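Local structure of inositol monophosphatase family protein (Staphylococcus aureus, 5I3S) at residues 2-6 / 52-57; 37-42 / 85-91; 150-156 / 175-180; 188-192 / 212-216. The protein probably hydrolyses inositol monophosphate or related sugar phosphates, as a metal-dependent phosphatase of the inositol monophosphatase (FIG) superfamily. All blocks are in the same frame, centred on the assembly; numbering follows the deposited sequence.

How the interactions relate
The four contacts belong to one layered sugar-phosphatase fold. Interactions 1 and 2 share helix 37-56, meeting it near its C-terminal and N-terminal ends, with centres about 24 Å apart; their segments alternate along the chain, and between them the two contacts tie both ends of this helix to other parts of the fold. Interactions 3 and 4 follow in series, their centres about 16 Å apart, and strand 177-179 leads on to helix 184-193. Interaction 1 lies at the surface, about 38 Å between centres from interaction 3 across the chain's centre, while interaction 4 sits centrally. Interactions 2 and 3 touch the second subunit, where helix 88-94 meets the strand 177-179 edge of the other's smaller sheet.

Interaction 1. Residues 2-6 / 52-57; sequences ALYGF and TILETY
Both segments are helical: 2-6 opens helix 2-24, and 52-56 closes helix 37-56, with Tyr57 (phi/psi -127/88) the first residue to leave helical geometry. They belong to the paired outer helices of the inositol monophosphatase fold. The local axes run at 147°, roughly antiparallel, and approach to 12.6 Å. Such wide spacing is bridged by large side chains; CA atoms are nearest at Leu3-Tyr57 (9.2 Å) and Phe6-Ile53 (8.9 Å). Phe6 (chi1 t, chi2 77°) reaches across the gap: its CZ lies 3.5 Å from Thr52 O and 3.9 Å from Ile53 CA, and Thr56 CG2 sits over one ring face. Tyr57 (chi1 m) turns back toward helix 2-24 and presents its ring edge to the face of Phe6 in a T-shaped stack, centroids 5.5 Å apart, planes at 69°. Tyr57 also stacks with His60, while Leu3 and Ile53 rest on Trp80 of strand 78-83, so this surface contact grades into the helix-sheet interface. Leu3 CD1 packs 4.0 Å from Tyr57 CE2. No hydrogen bond joins the segments; within the second, Thr56 OG1 donates to Thr52 O at 2.9 Å.

Interaction 2. Residues 37-42 / 85-91; sequences LVTNVD and IDGTLNF
Residues 37-42 form the first turns of helix 37-56; opposite, strand 85-86 runs through Gly87, at the N-cap position, into helix 88-94. Gly87 has phi/psi of 97/49, where a CB would jam against the carbonyl of Asp86. Nearest CA pairs are Val38-Thr88 (6.9 Å) and Asp42-Ile85 (6.1 Å). Apolar contacts dominate. Val38 (chi1 p) puts CG2 3.6 Å from Phe91 CD2 and 3.9 Å from Thr88 CB; Val41 (t) packs CG1 3.7 Å from Ile85 CD1 and CG2 4.3 Å from Phe91 CZ; Leu37 CD2 lies 4.2 Å from Phe91 CE2. Phe91 is chi1 t, Ile85 mt. Methyls meet polar atoms by van der Waals contact alone: Ile85 CD1 is 3.6 Å from Asp42 N, itself bonded to Val38 O (2.8 Å), and Thr88 CG2 3.5 Å from Asp42 OD2; no hydrogen bond joins the segments. Asp42, Glu65 and Glu66 form a cluster of like charges, consistent with the acidic metal-binding site of relatives. Val41 and Ile85 meet Ile18 of helix 2-24, and Asn90 bonds Arg179 of the second subunit. Residues 83-88 spell DPIDGT, the family hallmark; in relatives its aspartates bind catalytic metal ions, so the contact probably seats the metal-site loop against helix 37-56.

Interaction 3. Residues 150-156 / 175-180; sequences SIIGINP and SRSARA
Strands 151-153 and 177-179 are the parallel strands of a beta-alpha-beta unit connected by helix 164-174; their axes lie 4.6 Å apart at 32°. Ser175 follows that helix, and its OG, bonded back to Ile171 O, lies 3.5 Å from Ile152 CD1. Arg176 N donates to Ser150 O (3.0 Å). Ser177 pairs with Ile151 (CA-CA 4.9 Å) and accepts from Ile152 N at its O (3.2 Å). Ala178, paired with Ile152, turns to the face where Ile152 meets Ile171; its CB is 4.1 Å from Ile152 CG1. Arg179 pairs with Gly153: its N donates to Ile152 O (2.9 Å) and its O accepts from Ile154 N (2.9 Å). On the Ser177 side, Ile151 CD1 lies over one face of the Arg179 guanidinium; NH1 donates to Ser177 OG (2.7 Å) and Ala178 O (3.1 Å), folding the side chain back along its strand, and NH2 bonds Asn90 OD1 of the second subunit at the dimer interface. Ala180 ends the run, its CB 3.9 Å from Pro156 CD.

Interaction 4. Residues 188-192 / 212-216; sequences IVSVA and GLVIL
Two helices lie side by side and nearly parallel, local axes 8.7 Å apart and 10° between their directions; CA atoms are closest at Ile188-Gly212 (5.6 Å) and Ala192-Leu216 (4.7 Å). Both backbones are regular, with Ala192 N bonded to Ile188 O (3.1 Å) and Leu216 N to Gly212 O (3.0 Å); the faces meet through apolar atoms and no hydrogen bond crosses. Ile188 (mt) fits over the glycine: its CG2 is 3.5 Å from Gly212 O and 4.5 Å from Leu216 CB, and an ideal CB on Gly212 would clash with it at 2.9 Å, so glycine permits this approach. One residue on, Val189 (t) meets Ile215 flankwise, CG2 to CD1 4.4 Å. Val191 (t) reaches the other flank, CG1 4.2 Å from Leu216 CD2. Ala192 then gives the tightest CA spacing, its small CB 3.8 Å from Ile215 CG2 and 4.0 Å from Leu216 CA. All these residues are buried. Val189 and Ile215 rest on Val115 and Tyr124 of strands 109-117 and 122-127, while Leu213 and Leu216 face Ala223 of strand 222-224: the helix pair fills the central helical layer between the two sheets of the five-layered sandwich.

Interaction 1. Residues 2-6 / 52-57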
loop_
_atom_site.group_PDB
_atom_site.type_symbol
_atom_site.label_atom_id
_atom_site.label_comp_id
_atom_site.label_asym_id
_atom_site.label_seq_id
_atom_site.Cartn_x
_atom_site.Cartn_y
_atom_site.Cartn_z
ATOM N N ALA A 2 -26.676 4.583 22.162
ATOM C CA ALA A 2 -26.599 3.280 22.808
ATOM C C ALA A 2 -26.095 2.224 21.847
ATOM O O ALA A 2 -25.096 1.578 22.111
ATOM C CB ALA A 2 -27.953 2.869 23.370
ATOM N N LEU A 3 -26.807 2.079 20.732
ATOM C CA LEU A 3 -26.502 1.110 19.677
ATOM C C LEU A 3 -25.104 1.345 19.035
ATOM O O LEU A 3 -24.404 0.398 18.752
ATOM C CB LEU A 3 -27.634 1.118 18.623
ATOM C CG LEU A 3 -27.421 0.591 17.200
ATOM C CD1 LEU A 3 -27.231 -0.891 17.163
ATOM C CD2 LEU A 3 -28.609 0.987 16.334
ATOM N N TYR A 4 -24.752 2.607 18.788
ATOM C CA TYR A 4 -23.415 3.011 18.379
ATOM C C TYR A 4 -22.326 2.484 19.303
ATOM O O TYR A 4 -21.343 1.902 18.824
ATOM C CB TYR A 4 -23.330 4.529 18.383
ATOM C CG TYR A 4 -22.054 5.082 17.817
ATOM C CD1 TYR A 4 -21.699 4.826 16.492
ATOM C CD2 TYR A 4 -21.219 5.889 18.576
ATOM C CE1 TYR A 4 -20.541 5.346 15.943
ATOM C CE2 TYR A 4 -20.057 6.408 18.035
ATOM C CZ TYR A 4 -19.719 6.131 16.711
ATOM O OH TYR A 4 -18.570 6.656 16.152
ATOM N N GLY A 5 -22.520 2.703 20.617
ATOM C CA GLY A 5 -21.595 2.262 21.639
ATOM C C GLY A 5 -21.451 0.757 21.670
ATOM O O GLY A 5 -20.331 0.256 21.745
ATOM N N PHE A 6 -22.581 0.034 21.644
ATOM C CA PHE A 6 -22.602 -1.446 21.492
ATOM C C PHE A 6 -21.804 -1.904 20.242
ATOM O O PHE A 6 -21.059 -2.877 20.299
ATOM C CB PHE A 6 -24.062 -1.945 21.462
ATOM C CG PHE A 6 -24.242 -3.390 21.047
ATOM C CD1 PHE A 6 -23.977 -4.429 21.925
ATOM C CD2 PHE A 6 -24.712 -3.708 19.811
ATOM C CE1 PHE A 6 -24.162 -5.762 21.549
ATOM C CE2 PHE A 6 -24.872 -5.034 19.417
ATOM C CZ PHE A 6 -24.601 -6.064 20.292
ATOM N N THR A 52 -23.816 -12.026 18.949
ATOM C CA THR A 52 -23.871 -10.917 19.891
ATOM C C THR A 52 -24.955 -9.906 19.517
ATOM O O THR A 52 -25.658 -9.414 20.399
ATOM C CB THR A 52 -22.503 -10.230 19.927
ATOM O OG1 THR A 52 -21.554 -11.205 20.322
ATOM C CG2 THR A 52 -22.461 -9.016 20.862
ATOM N N ILE A 53 -25.070 -9.581 18.224
ATOM C CA ILE A 53 -26.142 -8.671 17.759
ATOM C C ILE A 53 -27.529 -9.310 18.085
ATOM O O ILE A 53 -28.307 -8.689 18.774
ATOM C CB ILE A 53 -26.063 -8.314 16.235
ATOM C CG1 ILE A 53 -24.747 -7.591 15.853
ATOM C CG2 ILE A 53 -27.247 -7.440 15.842
ATOM C CD1 ILE A 53 -24.326 -7.840 14.402
ATOM N N LEU A 54 -27.765 -10.551 17.615
ATOM C CA LEU A 54 -29.016 -11.324 17.818
ATOM C C LEU A 54 -29.452 -11.465 19.291
ATOM O O LEU A 54 -30.637 -11.328 19.604
ATOM C CB LEU A 54 -28.911 -12.732 17.174
ATOM N N GLU A 55 -28.501 -11.751 20.183
ATOM C CA GLU A 55 -28.769 -11.821 21.642
ATOM C C GLU A 55 -29.320 -10.503 22.179
ATOM O O GLU A 55 -30.198 -10.494 23.036
ATOM C CB GLU A 55 -27.492 -12.182 22.444
ATOM N N THR A 56 -28.801 -9.399 21.674
ATOM C CA THR A 56 -29.041 -8.110 22.293
ATOM C C THR A 56 -30.161 -7.337 21.628
ATOM O O THR A 56 -30.903 -6.657 22.299
ATOM C CB THR A 56 -27.748 -7.269 22.318
ATOM O OG1 THR A 56 -26.659 -8.099 22.774
ATOM C CG2 THR A 56 -27.905 -6.081 23.229
ATOM N N TYR A 57 -30.236 -7.410 20.303
ATOM C CA TYR A 57 -31.301 -6.768 19.513
ATOM C C TYR A 57 -31.901 -7.869 18.642
ATOM O O TYR A 57 -31.436 -8.082 17.515
ATOM C CB TYR A 57 -30.717 -5.663 18.647
ATOM C CG TYR A 57 -30.222 -4.467 19.401
ATOM C CD1 TYR A 57 -31.114 -3.497 19.856
ATOM C CD2 TYR A 57 -28.848 -4.275 19.641
ATOM C CE1 TYR A 57 -30.674 -2.380 20.538
ATOM C CE2 TYR A 57 -28.384 -3.149 20.316
ATOM C CZ TYR A 57 -29.299 -2.203 20.766
ATOM O OH TYR A 57 -28.872 -1.067 21.445
#

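Interaction 2. Residues 37-42 / 85-91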
loop_
_atom_site.group_PDB
_atom_site.type_symbol
_atom_site.label_atom_id
_atom_site.label_comp_id
_atom_site.label_asym_id
_atom_site.label_seq_id
_atom_site.Cartn_x
_atom_site.Cartn_y
_atom_site.Cartn_z
ATOM N N LEU A 37 -6.595 -21.081 7.719
ATOM C CA LEU A 37 -6.800 -20.235 8.899
ATOM C C LEU A 37 -7.772 -19.061 8.652
ATOM O O LEU A 37 -8.618 -18.741 9.513
ATOM C CB LEU A 37 -5.461 -19.702 9.408
ATOM C CG LEU A 37 -5.509 -18.790 10.637
ATOM C CD1 LEU A 37 -6.042 -19.482 11.914
ATOM C CD2 LEU A 37 -4.109 -18.237 10.849
ATOM N N VAL A 38 -7.678 -18.455 7.472
ATOM C CA VAL A 38 -8.491 -17.282 7.145
ATOM C C VAL A 38 -9.983 -17.587 6.999
ATOM O O VAL A 38 -10.813 -16.834 7.528
ATOM C CB VAL A 38 -7.922 -16.500 5.930
ATOM C CG1 VAL A 38 -8.087 -17.259 4.596
ATOM C CG2 VAL A 38 -8.537 -15.108 5.866
ATOM N N THR A 39 -10.320 -18.683 6.303
ATOM C CA THR A 39 -11.682 -19.218 6.281
ATOM C C THR A 39 -12.173 -19.445 7.703
ATOM O O THR A 39 -13.258 -18.988 8.050
ATOM C CB THR A 39 -11.780 -20.561 5.537
ATOM O OG1 THR A 39 -10.915 -20.528 4.406
ATOM C CG2 THR A 39 -13.216 -20.820 5.068
ATOM N N ASN A 40 -11.350 -20.102 8.529
ATOM C CA ASN A 40 -11.753 -20.425 9.900
ATOM C C ASN A 40 -11.964 -19.179 10.759
ATOM O O ASN A 40 -13.012 -19.072 11.420
ATOM C CB ASN A 40 -10.795 -21.427 10.567
ATOM C CG ASN A 40 -11.124 -22.887 10.220
ATOM O OD1 ASN A 40 -11.745 -23.185 9.189
ATOM N ND2 ASN A 40 -10.690 -23.810 11.088
ATOM N N VAL A 41 -11.000 -18.248 10.726
ATOM C CA VAL A 41 -11.146 -16.940 11.443
ATOM C C VAL A 41 -12.309 -16.091 10.912
ATOM O O VAL A 41 -13.000 -15.429 11.704
ATOM C CB VAL A 41 -9.827 -16.129 11.480
ATOM C CG1 VAL A 41 -10.012 -14.737 12.104
ATOM C CG2 VAL A 41 -8.804 -16.871 12.294
ATOM N N ASP A 42 -12.555 -16.156 9.608
ATOM C CA ASP A 42 -13.644 -15.435 8.968
ATOM C C ASP A 42 -15.005 -15.905 9.545
ATOM O O ASP A 42 -15.859 -15.078 9.954
ATOM C CB ASP A 42 -13.587 -15.610 7.413
ATOM C CG ASP A 42 -13.706 -14.298 6.656
ATOM O OD1 ASP A 42 -14.622 -13.536 6.953
ATOM O OD2 ASP A 42 -12.908 -14.011 5.745
ATOM N N ILE A 85 -13.509 -10.089 7.740
ATOM C CA ILE A 85 -12.133 -9.800 7.313
ATOM C C ILE A 85 -12.113 -9.222 5.900
ATOM O O ILE A 85 -12.251 -9.954 4.932
ATOM C CB ILE A 85 -11.238 -11.049 7.360
ATOM C CG1 ILE A 85 -11.164 -11.649 8.788
ATOM C CG2 ILE A 85 -9.820 -10.746 6.869
ATOM C CD1 ILE A 85 -10.714 -13.124 8.814
ATOM N N ASP A 86 -11.971 -7.901 5.788
ATOM C CA ASP A 86 -11.747 -7.259 4.532
ATOM C C ASP A 86 -10.245 -7.086 4.253
ATOM O O ASP A 86 -9.554 -6.374 4.993
ATOM C CB ASP A 86 -12.422 -5.869 4.476
ATOM C CG ASP A 86 -12.454 -5.311 3.033
ATOM O OD1 ASP A 86 -12.483 -6.109 2.075
ATOM O OD2 ASP A 86 -12.405 -4.097 2.842
ATOM N N GLY A 87 -9.787 -7.671 3.148
ATOM C CA GLY A 87 -8.402 -7.871 2.888
ATOM C C GLY A 87 -7.913 -9.265 3.271
ATOM O O GLY A 87 -6.853 -9.411 3.911
ATOM N N THR A 88 -8.637 -10.296 2.845
ATOM C CA THR A 88 -8.247 -11.649 3.235
ATOM C C THR A 88 -6.847 -12.035 2.711
ATOM O O THR A 88 -6.080 -12.701 3.415
ATOM C CB THR A 88 -9.297 -12.725 2.819
ATOM O OG1 THR A 88 -9.599 -12.565 1.449
ATOM C CG2 THR A 88 -10.616 -12.560 3.543
ATOM N N LEU A 89 -6.504 -11.647 1.492
ATOM C CA LEU A 89 -5.160 -11.872 1.039
ATOM C C LEU A 89 -4.116 -11.150 1.872
ATOM O O LEU A 89 -3.039 -11.717 2.124
ATOM C CB LEU A 89 -4.952 -11.485 -0.436
ATOM C CG LEU A 89 -5.466 -12.438 -1.516
ATOM C CD1 LEU A 89 -5.175 -11.895 -2.917
ATOM C CD2 LEU A 89 -4.889 -13.838 -1.321
ATOM N N ASN A 90 -4.371 -9.898 2.265
ATOM C CA ASN A 90 -3.459 -9.229 3.224
ATOM C C ASN A 90 -3.294 -10.099 4.507
ATOM O O ASN A 90 -2.198 -10.386 4.926
ATOM C CB ASN A 90 -3.893 -7.768 3.525
ATOM C CG ASN A 90 -3.657 -6.816 2.333
ATOM O OD1 ASN A 90 -3.056 -7.180 1.328
ATOM N ND2 ASN A 90 -4.131 -5.602 2.455
ATOM N N PHE A 91 -4.400 -10.521 5.095
ATOM C CA PHE A 91 -4.377 -11.414 6.200
ATOM C C PHE A 91 -3.534 -12.685 5.919
ATOM O O PHE A 91 -2.654 -13.040 6.725
ATOM C CB PHE A 91 -5.811 -11.772 6.594
ATOM C CG PHE A 91 -5.915 -12.729 7.745
ATOM C CD1 PHE A 91 -6.391 -12.296 8.960
ATOM C CD2 PHE A 91 -5.549 -14.086 7.599
ATOM C CE1 PHE A 91 -6.519 -13.181 10.022
ATOM C CE2 PHE A 91 -5.675 -14.976 8.655
ATOM C CZ PHE A 91 -6.169 -14.523 9.868
#

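Interaction 3. Residues 150-156 / 175-180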
loop_
_atom_site.group_PDB
_atom_site.type_symbol
_atom_site.label_atom_id
_atom_site.label_comp_id
_atom_site.label_asym_id
_atom_site.label_seq_id
_atom_site.Cartn_x
_atom_site.Cartn_y
_atom_site.Cartn_z
ATOM N N SER A 150 -2.938 14.625 -7.626
ATOM C CA SER A 150 -3.526 13.635 -6.707
ATOM C C SER A 150 -2.822 12.286 -6.875
ATOM O O SER A 150 -2.330 11.967 -7.959
ATOM C CB SER A 150 -5.023 13.483 -6.978
ATOM O OG SER A 150 -5.659 14.742 -6.966
ATOM N N ILE A 151 -2.768 11.538 -5.780
ATOM C CA ILE A 151 -2.473 10.098 -5.742
ATOM C C ILE A 151 -3.767 9.351 -5.598
ATOM O O ILE A 151 -4.568 9.694 -4.733
ATOM C CB ILE A 151 -1.693 9.721 -4.466
ATOM C CG1 ILE A 151 -0.437 10.591 -4.309
ATOM C CG2 ILE A 151 -1.278 8.252 -4.514
ATOM C CD1 ILE A 151 0.356 10.208 -3.061
ATOM N N ILE A 152 -3.905 8.268 -6.360
ATOM C CA ILE A 152 -5.099 7.482 -6.439
ATOM C C ILE A 152 -4.831 6.046 -6.134
ATOM O O ILE A 152 -3.743 5.547 -6.367
ATOM C CB ILE A 152 -5.733 7.528 -7.849
ATOM C CG1 ILE A 152 -4.876 6.819 -8.898
ATOM C CG2 ILE A 152 -5.939 8.997 -8.258
ATOM C CD1 ILE A 152 -5.496 6.835 -10.267
ATOM N N GLY A 153 -5.865 5.389 -5.637
ATOM C CA GLY A 153 -5.838 4.005 -5.338
ATOM C C GLY A 153 -6.495 3.237 -6.462
ATOM O O GLY A 153 -7.657 3.527 -6.793
ATOM N N ILE A 154 -5.778 2.251 -7.015
ATOM C CA ILE A 154 -6.327 1.387 -8.034
ATOM C C ILE A 154 -5.458 0.155 -8.177
ATOM O O ILE A 154 -4.243 0.279 -8.318
ATOM C CB ILE A 154 -6.468 2.120 -9.397
ATOM C CG1 ILE A 154 -7.139 1.225 -10.432
ATOM C CG2 ILE A 154 -5.130 2.608 -9.947
ATOM C CD1 ILE A 154 -7.438 1.982 -11.725
ATOM N N ASN A 155 -6.050 -1.029 -8.134
ATOM C CA ASN A 155 -5.223 -2.273 -8.242
ATOM C C ASN A 155 -4.654 -2.352 -9.655
ATOM O O ASN A 155 -5.378 -2.137 -10.608
ATOM C CB ASN A 155 -5.997 -3.524 -7.868
ATOM C CG ASN A 155 -5.106 -4.725 -7.561
ATOM O OD1 ASN A 155 -5.138 -5.300 -6.465
ATOM N ND2 ASN A 155 -4.429 -5.179 -8.525
ATOM N N PRO A 156 -3.339 -2.595 -9.790
ATOM C CA PRO A 156 -2.772 -2.823 -11.134
ATOM C C PRO A 156 -3.522 -3.832 -12.041
ATOM O O PRO A 156 -3.525 -3.688 -13.263
ATOM C CB PRO A 156 -1.367 -3.367 -10.813
ATOM C CG PRO A 156 -0.997 -2.707 -9.504
ATOM C CD PRO A 156 -2.303 -2.596 -8.744
ATOM N N SER A 175 -2.958 11.263 -13.233
ATOM C CA SER A 175 -2.635 11.368 -11.804
ATOM C C SER A 175 -1.117 11.455 -11.606
ATOM O O SER A 175 -0.303 11.120 -12.491
ATOM C CB SER A 175 -3.238 10.241 -10.980
ATOM O OG SER A 175 -3.132 9.018 -11.654
ATOM N N ARG A 176 -0.754 11.997 -10.466
ATOM C CA ARG A 176 0.644 12.168 -10.106
ATOM C C ARG A 176 1.266 10.823 -9.831
ATOM O O ARG A 176 2.409 10.566 -10.250
ATOM C CB ARG A 176 0.747 13.044 -8.868
ATOM C CG ARG A 176 2.134 13.530 -8.558
ATOM C CD ARG A 176 2.644 14.561 -9.566
ATOM N NE ARG A 176 3.973 15.007 -9.175
ATOM C CZ ARG A 176 5.103 14.299 -9.342
ATOM N NH1 ARG A 176 5.109 13.089 -9.926
ATOM N NH2 ARG A 176 6.258 14.816 -8.909
ATOM N N SER A 177 0.542 9.983 -9.079
ATOM C CA SER A 177 0.924 8.579 -8.956
ATOM C C SER A 177 -0.229 7.691 -8.486
ATOM O O SER A 177 -1.359 8.166 -8.266
ATOM C CB SER A 177 2.152 8.392 -8.025
ATOM O OG SER A 177 2.589 7.033 -8.055
ATOM N N ALA A 178 0.067 6.374 -8.403
ATOM C CA ALA A 178 -0.927 5.393 -8.013
ATOM C C ALA A 178 -0.403 4.415 -6.966
ATOM O O ALA A 178 0.766 4.028 -6.988
ATOM C CB ALA A 178 -1.431 4.637 -9.242
ATOM N N ARG A 179 -1.354 3.938 -6.153
ATOM C CA ARG A 179 -1.143 3.087 -5.000
ATOM C C ARG A 179 -2.219 1.999 -5.002
ATOM O O ARG A 179 -3.241 2.144 -5.645
ATOM C CB ARG A 179 -1.277 3.912 -3.702
ATOM C CG ARG A 179 -0.362 5.108 -3.588
ATOM C CD ARG A 179 1.095 4.661 -3.383
ATOM N NE ARG A 179 1.998 5.795 -3.227
ATOM C CZ ARG A 179 2.640 6.421 -4.202
ATOM N NH1 ARG A 179 2.533 6.042 -5.493
ATOM N NH2 ARG A 179 3.446 7.427 -3.887
ATOM N N ALA A 180 -1.985 0.915 -4.261
ATOM C CA ALA A 180 -2.976 -0.133 -4.043
ATOM C C ALA A 180 -2.562 -0.949 -2.842
ATOM O O ALA A 180 -1.435 -1.473 -2.784
ATOM C CB ALA A 180 -3.072 -1.057 -5.274
#

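Interaction 4. Residues 188-192 / 212-216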
loop_
_atom_site.group_PDB
_atom_site.type_symbol
_atom_site.label_atom_id
_atom_site.label_comp_id
_atom_site.label_asym_id
_atom_site.label_seq_id
_atom_site.Cartn_x
_atom_site.Cartn_y
_atom_site.Cartn_z
ATOM N N ILE A 188 -10.912 3.158 1.290
ATOM C CA ILE A 188 -11.967 4.170 1.384
ATOM C C ILE A 188 -11.665 5.050 2.618
ATOM O O ILE A 188 -11.750 6.247 2.552
ATOM C CB ILE A 188 -13.345 3.468 1.485
ATOM C CG1 ILE A 188 -13.702 2.767 0.183
ATOM C CG2 ILE A 188 -14.474 4.421 1.910
ATOM C CD1 ILE A 188 -14.921 1.850 0.323
ATOM N N VAL A 189 -11.283 4.459 3.737
ATOM C CA VAL A 189 -10.760 5.262 4.860
ATOM C C VAL A 189 -9.502 6.094 4.505
ATOM O O VAL A 189 -9.398 7.228 4.971
ATOM C CB VAL A 189 -10.477 4.385 6.083
ATOM C CG1 VAL A 189 -9.615 5.099 7.117
ATOM C CG2 VAL A 189 -11.786 3.943 6.684
ATOM N N SER A 190 -8.560 5.568 3.702
ATOM C CA SER A 190 -7.447 6.389 3.218
ATOM C C SER A 190 -7.924 7.611 2.465
ATOM O O SER A 190 -7.272 8.662 2.501
ATOM C CB SER A 190 -6.535 5.616 2.293
ATOM O OG SER A 190 -5.951 4.532 2.952
ATOM N N VAL A 191 -9.055 7.518 1.768
ATOM C CA VAL A 191 -9.635 8.754 1.204
ATOM C C VAL A 191 -10.165 9.666 2.326
ATOM O O VAL A 191 -9.900 10.863 2.340
ATOM C CB VAL A 191 -10.652 8.470 0.083
ATOM C CG1 VAL A 191 -11.110 9.763 -0.608
ATOM C CG2 VAL A 191 -10.012 7.593 -0.992
ATOM N N ALA A 192 -10.906 9.103 3.260
ATOM C CA ALA A 192 -11.398 9.895 4.367
ATOM C C ALA A 192 -10.295 10.605 5.163
ATOM O O ALA A 192 -10.535 11.718 5.601
ATOM C CB ALA A 192 -12.261 9.074 5.307
ATOM N N GLY A 212 -16.981 2.045 5.531
ATOM C CA GLY A 212 -16.126 3.099 5.054
ATOM C C GLY A 212 -16.857 4.344 4.556
ATOM O O GLY A 212 -16.365 5.482 4.713
ATOM N N LEU A 213 -18.003 4.104 3.906
ATOM C CA LEU A 213 -18.791 5.156 3.275
ATOM C C LEU A 213 -19.319 6.201 4.271
ATOM O O LEU A 213 -19.344 7.385 3.962
ATOM C CB LEU A 213 -19.952 4.556 2.513
ATOM C CG LEU A 213 -20.095 5.039 1.099
ATOM C CD1 LEU A 213 -18.837 4.869 0.230
ATOM C CD2 LEU A 213 -21.270 4.261 0.519
ATOM N N VAL A 214 -19.689 5.755 5.464
ATOM C CA VAL A 214 -20.243 6.666 6.491
ATOM C C VAL A 214 -19.156 7.621 6.956
ATOM O O VAL A 214 -19.393 8.839 7.107
ATOM C CB VAL A 214 -20.856 5.872 7.686
ATOM C CG1 VAL A 214 -21.429 6.795 8.766
ATOM C CG2 VAL A 214 -21.937 4.908 7.190
ATOM N N ILE A 215 -17.951 7.076 7.123
ATOM C CA ILE A 215 -16.756 7.843 7.531
ATOM C C ILE A 215 -16.382 8.871 6.440
ATOM O O ILE A 215 -16.191 10.075 6.695
ATOM C CB ILE A 215 -15.584 6.858 7.888
ATOM C CG1 ILE A 215 -15.949 6.020 9.135
ATOM C CG2 ILE A 215 -14.291 7.606 8.147
ATOM C CD1 ILE A 215 -15.276 4.676 9.266
ATOM N N LEU A 216 -16.317 8.400 5.212
ATOM C CA LEU A 216 -16.061 9.256 4.065
ATOM C C LEU A 216 -17.014 10.420 4.023
ATOM O O LEU A 216 -16.607 11.539 3.848
ATOM C CB LEU A 216 -16.241 8.422 2.759
ATOM C CG LEU A 216 -15.615 8.801 1.421
ATOM C CD1 LEU A 216 -16.602 8.840 0.272
ATOM C CD2 LEU A 216 -14.750 10.048 1.466
#